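Local structure of elongin-C (Saccharomyces cerevisiae, 5ZB2) at residues S35-I39 and L65-L69; Q52-I57 and E93-A97. The protein serves as the linker of a CRL3 E3 ubiquitin ligase that polyubiquitylates monoubiquitylated RNA polymerase II, and plays a role in global genomic repair. Residues are numbered along the deposited sequence.

From the N terminus the chain forms strands 19-23 and 29-33, then helix 34-37. This helix and the residues just after it, through I39, supply the first half of contact 1. After strand 47-49 comes Q52-I57, the first half of contact 2, running into the start of helix 55-71. Near its other end, at L65-L69, this helix packs on S35-I39, and contact 1 closes a loop of 25 intervening residues. Helix 91-101 then packs back on the start of helix 55-71, and contact 2 closes a loop of 35. The two loops cross rather than nest. Helix 55-71 takes part in both contacts, whose centres lie about 17 Å apart on opposite sides of the chain's centre.

Contact 1 of 2, residues S35-I39 and L65-L69; sequences SAAMI and LNYNL
S35-I39 starts in a helix, and I39 N donates a hydrogen bond to A36 O at 3.1 Å. L65-L69 is regular helix within 55-71. The segments come closest at A36 and L65, whose CA atoms lie 5.6 Å apart. The small A36 methyl points toward the long helix. It leaves a shallow hollow for L65 (rotamer mt) and L69 (tp): A36 CB is 4.4 Å from L65 CB and 4.3 Å from L69 CD2. I39 (mt) is the main bump. Its CD1 fills a hollow between L65, N68 and L69, 3.6 Å from L65 O, 3.6 Å from L69 N, 4.0 Å from L69 CB and 3.2 Å from N68 OD1. I39 CB rests 4.2 Å from L65 CD2. S35 OG touches L69 CD2 at 3.6 Å. Within the Skp1-family POZ fold this joins helix 34-37 and the residues through I39 to helix 55-71. No hydrogen bond crosses; L69 N bonds L65 O, and N68 ND2 hydrogen-bonds Y64 OH. Van der Waals packing holds the contact, partly against polar atoms.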
ATOM      1  N   SER B  35     -27.580 -32.928  27.493  1.00105.45           N
ATOM      2  CA  SER B  35     -26.156 -32.789  27.779  1.00102.81           C
ATOM      3  C   SER B  35     -25.402 -32.203  26.593  1.00101.35           C
ATOM      4  O   SER B  35     -24.369 -31.550  26.779  1.00 98.04           O
ATOM      5  CB  SER B  35     -25.566 -34.143  28.166  1.00101.02           C
ATOM      6  OG  SER B  35     -24.197 -34.021  28.506  1.00122.17           O
ATOM      7  N   ALA B  36     -25.897 -32.424  25.374  1.00102.24           N
ATOM      8  CA  ALA B  36     -25.263 -31.850  24.192  1.00 99.47           C
ATOM      9  C   ALA B  36     -25.624 -30.377  24.035  1.00 99.36           C
ATOM     10  O   ALA B  36     -24.753 -29.543  23.762  1.00 98.49           O
ATOM     11  CB  ALA B  36     -25.667 -32.639  22.945  1.00 94.65           C
ATOM     12  N   ALA B  37     -26.905 -30.040  24.205  1.00102.78           N
ATOM     13  CA  ALA B  37     -27.330 -28.649  24.117  1.00100.06           C
ATOM     14  C   ALA B  37     -26.763 -27.801  25.247  1.00 98.44           C
ATOM     15  O   ALA B  37     -26.698 -26.574  25.113  1.00 95.20           O
ATOM     16  CB  ALA B  37     -28.858 -28.567  24.121  1.00 99.94           C
ATOM     17  N   MET B  38     -26.351 -28.422  26.355  1.00100.39           N
ATOM     18  CA  MET B  38     -25.736 -27.679  27.449  1.00103.22           C
ATOM     19  C   MET B  38     -24.441 -27.003  27.019  1.00 98.64           C
ATOM     20  O   MET B  38     -24.013 -26.041  27.666  1.00 95.54           O
ATOM     21  CB  MET B  38     -25.470 -28.614  28.631  1.00108.62           C
ATOM     22  CG  MET B  38     -24.729 -27.969  29.796  1.00102.25           C
ATOM     23  SD  MET B  38     -24.556 -29.081  31.204  1.00105.83           S
ATOM     24  CE  MET B  38     -23.433 -28.147  32.243  1.00 93.03           C
ATOM     25  N   ILE B  39     -23.807 -27.487  25.948  1.00102.98           N
ATOM     26  CA  ILE B  39     -22.577 -26.867  25.463  1.00 95.55           C
ATOM     27  C   ILE B  39     -22.838 -25.427  25.051  1.00 89.70           C
ATOM     28  O   ILE B  39     -21.974 -24.557  25.218  1.00 83.82           O
ATOM     29  CB  ILE B  39     -21.988 -27.688  24.298  1.00 92.98           C
ATOM     30  CG1 ILE B  39     -21.760 -29.142  24.730  1.00 91.61           C
ATOM     31  CG2 ILE B  39     -20.681 -27.063  23.815  1.00 87.89           C
ATOM     32  CD1 ILE B  39     -21.336 -30.062  23.609  1.00 86.48           C
ATOM     33  N   LEU B  65     -22.791 -30.135  17.923  1.00 66.46           N
ATOM     34  CA  LEU B  65     -23.002 -30.306  19.358  1.00 68.90           C
ATOM     35  C   LEU B  65     -22.755 -31.749  19.775  1.00 71.81           C
ATOM     36  O   LEU B  65     -21.976 -32.018  20.697  1.00 74.57           O
ATOM     37  CB  LEU B  65     -24.419 -29.870  19.736  1.00 71.76           C
ATOM     38  CG  LEU B  65     -24.725 -28.378  19.603  1.00 69.67           C
ATOM     39  CD1 LEU B  65     -26.195 -28.115  19.874  1.00 73.45           C
ATOM     40  CD2 LEU B  65     -23.858 -27.552  20.545  1.00 70.39           C
ATOM     41  N   ASN B  66     -23.411 -32.697  19.103  1.00 70.89           N
ATOM     42  CA  ASN B  66     -23.140 -34.105  19.366  1.00 73.49           C
ATOM     43  C   ASN B  66     -21.665 -34.414  19.149  1.00 74.91           C
ATOM     44  O   ASN B  66     -21.022 -35.061  19.984  1.00 77.35           O
ATOM     45  CB  ASN B  66     -24.015 -34.981  18.470  1.00 72.41           C
ATOM     46  CG  ASN B  66     -25.491 -34.695  18.645  1.00 75.04           C
ATOM     47  OD1 ASN B  66     -25.963 -34.461  19.758  1.00 80.26           O
ATOM     48  ND2 ASN B  66     -26.231 -34.698  17.541  1.00 77.37           N
ATOM     49  N   TYR B  67     -21.111 -33.941  18.032  1.00 73.56           N
ATOM     50  CA  TYR B  67     -19.688 -34.123  17.768  1.00 76.03           C
ATOM     51  C   TYR B  67     -18.842 -33.576  18.911  1.00 76.90           C
ATOM     52  O   TYR B  67     -17.797 -34.145  19.249  1.00 77.08           O
ATOM     53  CB  TYR B  67     -19.317 -33.444  16.450  1.00 76.88           C
ATOM     54  CG  TYR B  67     -17.833 -33.257  16.238  1.00 79.18           C
ATOM     55  CD1 TYR B  67     -17.055 -34.272  15.696  1.00 97.14           C
ATOM     56  CD2 TYR B  67     -17.210 -32.060  16.571  1.00 75.49           C
ATOM     57  CE1 TYR B  67     -15.698 -34.101  15.498  1.00 81.38           C
ATOM     58  CE2 TYR B  67     -15.854 -31.882  16.377  1.00 75.90           C
ATOM     59  CZ  TYR B  67     -15.103 -32.905  15.840  1.00 81.48           C
ATOM     60  OH  TYR B  67     -13.752 -32.733  15.644  1.00 80.06           O
ATOM     61  N   ASN B  68     -19.281 -32.475  19.524  1.00 76.76           N
ATOM     62  CA  ASN B  68     -18.497 -31.859  20.589  1.00 79.60           C
ATOM     63  C   ASN B  68     -18.529 -32.708  21.853  1.00 80.49           C
ATOM     64  O   ASN B  68     -17.479 -33.043  22.414  1.00 83.24           O
ATOM     65  CB  ASN B  68     -19.015 -30.449  20.875  1.00 75.24           C
ATOM     66  CG  ASN B  68     -18.145 -29.699  21.867  1.00 77.19           C
ATOM     67  OD1 ASN B  68     -18.154 -29.989  23.063  1.00 83.45           O
ATOM     68  ND2 ASN B  68     -17.388 -28.728  21.371  1.00 72.37           N
ATOM     69  N   LEU B  69     -19.728 -33.068  22.319  1.00 82.62           N
ATOM     70  CA  LEU B  69     -19.837 -33.850  23.547  1.00 87.53           C
ATOM     71  C   LEU B  69     -19.106 -35.181  23.430  1.00 85.78           C
ATOM     72  O   LEU B  69     -18.550 -35.670  24.420  1.00 89.25           O
ATOM     73  CB  LEU B  69     -21.309 -34.083  23.895  1.00 86.49           C
ATOM     74  CG  LEU B  69     -21.574 -34.919  25.152  1.00 89.02           C
ATOM     75  CD1 LEU B  69     -20.986 -34.251  26.389  1.00 89.61           C
ATOM     76  CD2 LEU B  69     -23.065 -35.158  25.328  1.00 91.94           C
TER

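Contact 2 of 2, residues Q52-I57 and E93-A97; sequences QFDSHI and ELLLA
In this Skp1-family POZ fold, the loop before helix 55-71 and the helix's first turn pack against helix 91-101. F53 is extended (-132/133), D54 holds the N-cap position without a side-chain capping bond, and S55-I57 is helical. E93-A97 is helical throughout, with A97 N hydrogen-bonded to E93 O at 3.1 Å. CA atoms pair F53 with A97 at 7.6 Å and I57 with L94 at 6.2 Å.

The apolar contacts centre on A97. Its CB sits over one face of the F53 ring (chi1 m), 4.0 Å from the centroid, a CH-pi contact. F53 CZ is 3.5 Å from A97 CA. I57 (mm) points toward the helix, with CG2 3.9 Å from A97 CB and 4.1 Å from L94 CD1. The E93 side chain (chi1 t, chi2 t) also reaches I57, its CD 3.6 Å from I57 CG1. L94 packs on C12 of a RAD7 chain as well, so helix 91-101 meets both this loop and first turn and the partner protein.

The polar contacts gather round the E93 carboxylate. E93 OE2 is at the F53 ring edge, 4.1 Å from CD1. No hydrogen bond or salt bridge crosses. Instead two like charges lie close together, E93 OE2 and D54 OD2 at 3.7 Å. D54 OD2 also accepts a weak hydrogen bond from H56 NE2 at 3.4 Å.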
ATOM      1  N   GLN B  52     -34.625 -17.075  11.301  1.00118.03           N
ATOM      2  CA  GLN B  52     -33.511 -16.507  10.545  1.00119.54           C
ATOM      3  C   GLN B  52     -32.448 -17.537  10.187  1.00108.83           C
ATOM      4  O   GLN B  52     -31.391 -17.164   9.661  1.00105.75           O
ATOM      5  CB  GLN B  52     -32.843 -15.350  11.299  1.00129.73           C
ATOM      6  CG  GLN B  52     -33.783 -14.215  11.667  1.00138.63           C
ATOM      7  CD  GLN B  52     -33.127 -13.190  12.574  1.00157.13           C
ATOM      8  OE1 GLN B  52     -32.051 -13.429  13.122  1.00167.94           O
ATOM      9  NE2 GLN B  52     -33.774 -12.042  12.735  1.00156.95           N
ATOM     10  N   PHE B  53     -32.687 -18.822  10.452  1.00107.91           N
ATOM     11  CA  PHE B  53     -31.740 -19.879  10.121  1.00106.53           C
ATOM     12  C   PHE B  53     -32.472 -21.010   9.416  1.00110.71           C
ATOM     13  O   PHE B  53     -33.526 -21.457   9.878  1.00111.56           O
ATOM     14  CB  PHE B  53     -31.031 -20.405  11.375  1.00 99.23           C
ATOM     15  CG  PHE B  53     -30.014 -19.453  11.947  1.00 93.49           C
ATOM     16  CD1 PHE B  53     -29.234 -18.660  11.119  1.00 90.02           C
ATOM     17  CD2 PHE B  53     -29.836 -19.357  13.317  1.00 88.80           C
ATOM     18  CE1 PHE B  53     -28.301 -17.791  11.645  1.00 82.18           C
ATOM     19  CE2 PHE B  53     -28.904 -18.486  13.849  1.00 83.70           C
ATOM     20  CZ  PHE B  53     -28.135 -17.703  13.012  1.00 78.37           C
ATOM     21  N   ASP B  54     -31.903 -21.473   8.306  1.00114.66           N
ATOM     22  CA  ASP B  54     -32.521 -22.503   7.489  1.00114.82           C
ATOM     23  C   ASP B  54     -32.339 -23.881   8.124  1.00109.50           C
ATOM     24  O   ASP B  54     -31.619 -24.061   9.110  1.00104.06           O
ATOM     25  CB  ASP B  54     -31.932 -22.489   6.079  1.00119.34           C
ATOM     26  CG  ASP B  54     -32.128 -21.157   5.380  1.00125.72           C
ATOM     27  OD1 ASP B  54     -33.137 -20.478   5.664  1.00128.28           O
ATOM     28  OD2 ASP B  54     -31.272 -20.790   4.548  1.00128.44           O
ATOM     29  N   SER B  55     -33.006 -24.870   7.527  1.00110.45           N
ATOM     30  CA  SER B  55     -32.998 -26.220   8.081  1.00107.91           C
ATOM     31  C   SER B  55     -31.620 -26.858   7.974  1.00101.66           C
ATOM     32  O   SER B  55     -31.187 -27.570   8.888  1.00 96.87           O
ATOM     33  CB  SER B  55     -34.045 -27.073   7.363  1.00109.84           C
ATOM     34  OG  SER B  55     -35.336 -26.500   7.492  1.00112.48           O
ATOM     35  N   HIS B  56     -30.915 -26.620   6.866  1.00101.06           N
ATOM     36  CA  HIS B  56     -29.599 -27.223   6.683  1.00 98.29           C
ATOM     37  C   HIS B  56     -28.585 -26.682   7.683  1.00 94.38           C
ATOM     38  O   HIS B  56     -27.623 -27.379   8.024  1.00 89.22           O
ATOM     39  CB  HIS B  56     -29.113 -26.990   5.252  1.00 99.56           C
ATOM     40  CG  HIS B  56     -28.980 -25.546   4.883  1.00107.20           C
ATOM     41  ND1 HIS B  56     -27.777 -24.874   4.924  1.00109.86           N
ATOM     42  CD2 HIS B  56     -29.899 -24.644   4.464  1.00122.94           C
ATOM     43  CE1 HIS B  56     -27.960 -23.622   4.547  1.00112.13           C
ATOM     44  NE2 HIS B  56     -29.240 -23.456   4.263  1.00120.41           N
ATOM     45  N   ILE B  57     -28.781 -25.454   8.167  1.00 94.54           N
ATOM     46  CA  ILE B  57     -27.845 -24.875   9.127  1.00 90.08           C
ATOM     47  C   ILE B  57     -28.002 -25.541  10.488  1.00 84.63           C
ATOM     48  O   ILE B  57     -27.024 -26.012  11.081  1.00 80.02           O
ATOM     49  CB  ILE B  57     -28.044 -23.350   9.216  1.00 90.26           C
ATOM     50  CG1 ILE B  57     -27.779 -22.689   7.859  1.00 96.38           C
ATOM     51  CG2 ILE B  57     -27.148 -22.744  10.292  1.00 79.54           C
ATOM     52  CD1 ILE B  57     -26.360 -22.865   7.326  1.00 87.90           C
ATOM     53  N   GLU B  93     -22.941 -18.413   6.762  1.00 64.67           N
ATOM     54  CA  GLU B  93     -24.150 -18.488   7.576  1.00 67.79           C
ATOM     55  C   GLU B  93     -23.928 -19.352   8.812  1.00 65.44           C
ATOM     56  O   GLU B  93     -24.439 -19.041   9.895  1.00 65.77           O
ATOM     57  CB  GLU B  93     -25.314 -19.027   6.744  1.00 77.90           C
ATOM     58  CG  GLU B  93     -26.659 -18.955   7.453  1.00 85.42           C
ATOM     59  CD  GLU B  93     -27.821 -19.316   6.548  1.00101.72           C
ATOM     60  OE1 GLU B  93     -27.587 -19.584   5.350  1.00107.90           O
ATOM     61  OE2 GLU B  93     -28.972 -19.329   7.035  1.00103.66           O
ATOM     62  N   LEU B  94     -23.159 -20.435   8.678  1.00 62.74           N
ATOM     63  CA  LEU B  94     -22.891 -21.284   9.833  1.00 66.24           C
ATOM     64  C   LEU B  94     -22.041 -20.563  10.873  1.00 59.70           C
ATOM     65  O   LEU B  94     -22.217 -20.787  12.076  1.00 58.75           O
ATOM     66  CB  LEU B  94     -22.206 -22.580   9.394  1.00 67.04           C
ATOM     67  CG  LEU B  94     -21.989 -23.631  10.490  1.00 66.82           C
ATOM     68  CD1 LEU B  94     -23.308 -24.035  11.138  1.00 73.83           C
ATOM     69  CD2 LEU B  94     -21.279 -24.859   9.933  1.00 65.07           C
ATOM     70  N   LEU B  95     -21.120 -19.699  10.439  1.00 56.83           N
ATOM     71  CA  LEU B  95     -20.348 -18.907  11.391  1.00 55.42           C
ATOM     72  C   LEU B  95     -21.267 -18.031  12.232  1.00 54.12           C
ATOM     73  O   LEU B  95     -21.121 -17.954  13.458  1.00 53.15           O
ATOM     74  CB  LEU B  95     -19.315 -18.051  10.654  1.00 51.68           C
ATOM     75  CG  LEU B  95     -18.582 -17.006  11.504  1.00 47.89           C
ATOM     76  CD1 LEU B  95     -17.897 -17.647  12.707  1.00 49.02           C
ATOM     77  CD2 LEU B  95     -17.572 -16.262  10.654  1.00 46.62           C
ATOM     78  N   LEU B  96     -22.228 -17.365  11.587  1.00 54.60           N
ATOM     79  CA  LEU B  96     -23.153 -16.506  12.318  1.00 56.94           C
ATOM     80  C   LEU B  96     -23.968 -17.305  13.328  1.00 58.40           C
ATOM     81  O   LEU B  96     -24.233 -16.828  14.439  1.00 58.86           O
ATOM     82  CB  LEU B  96     -24.077 -15.779  11.340  1.00 55.68           C
ATOM     83  CG  LEU B  96     -23.398 -14.890  10.297  1.00 56.93           C
ATOM     84  CD1 LEU B  96     -24.442 -14.203   9.423  1.00 56.82           C
ATOM     85  CD2 LEU B  96     -22.488 -13.861  10.959  1.00 54.34           C
ATOM     86  N   ALA B  97     -24.378 -18.523  12.964  1.00 59.09           N
ATOM     87  CA  ALA B  97     -25.143 -19.346  13.895  1.00 61.12           C
ATOM     88  C   ALA B  97     -24.285 -19.784  15.074  1.00 59.89           C
ATOM     89  O   ALA B  97     -24.748 -19.786  16.220  1.00 60.89           O
ATOM     90  CB  ALA B  97     -25.720 -20.560  13.171  1.00 65.41           C
TER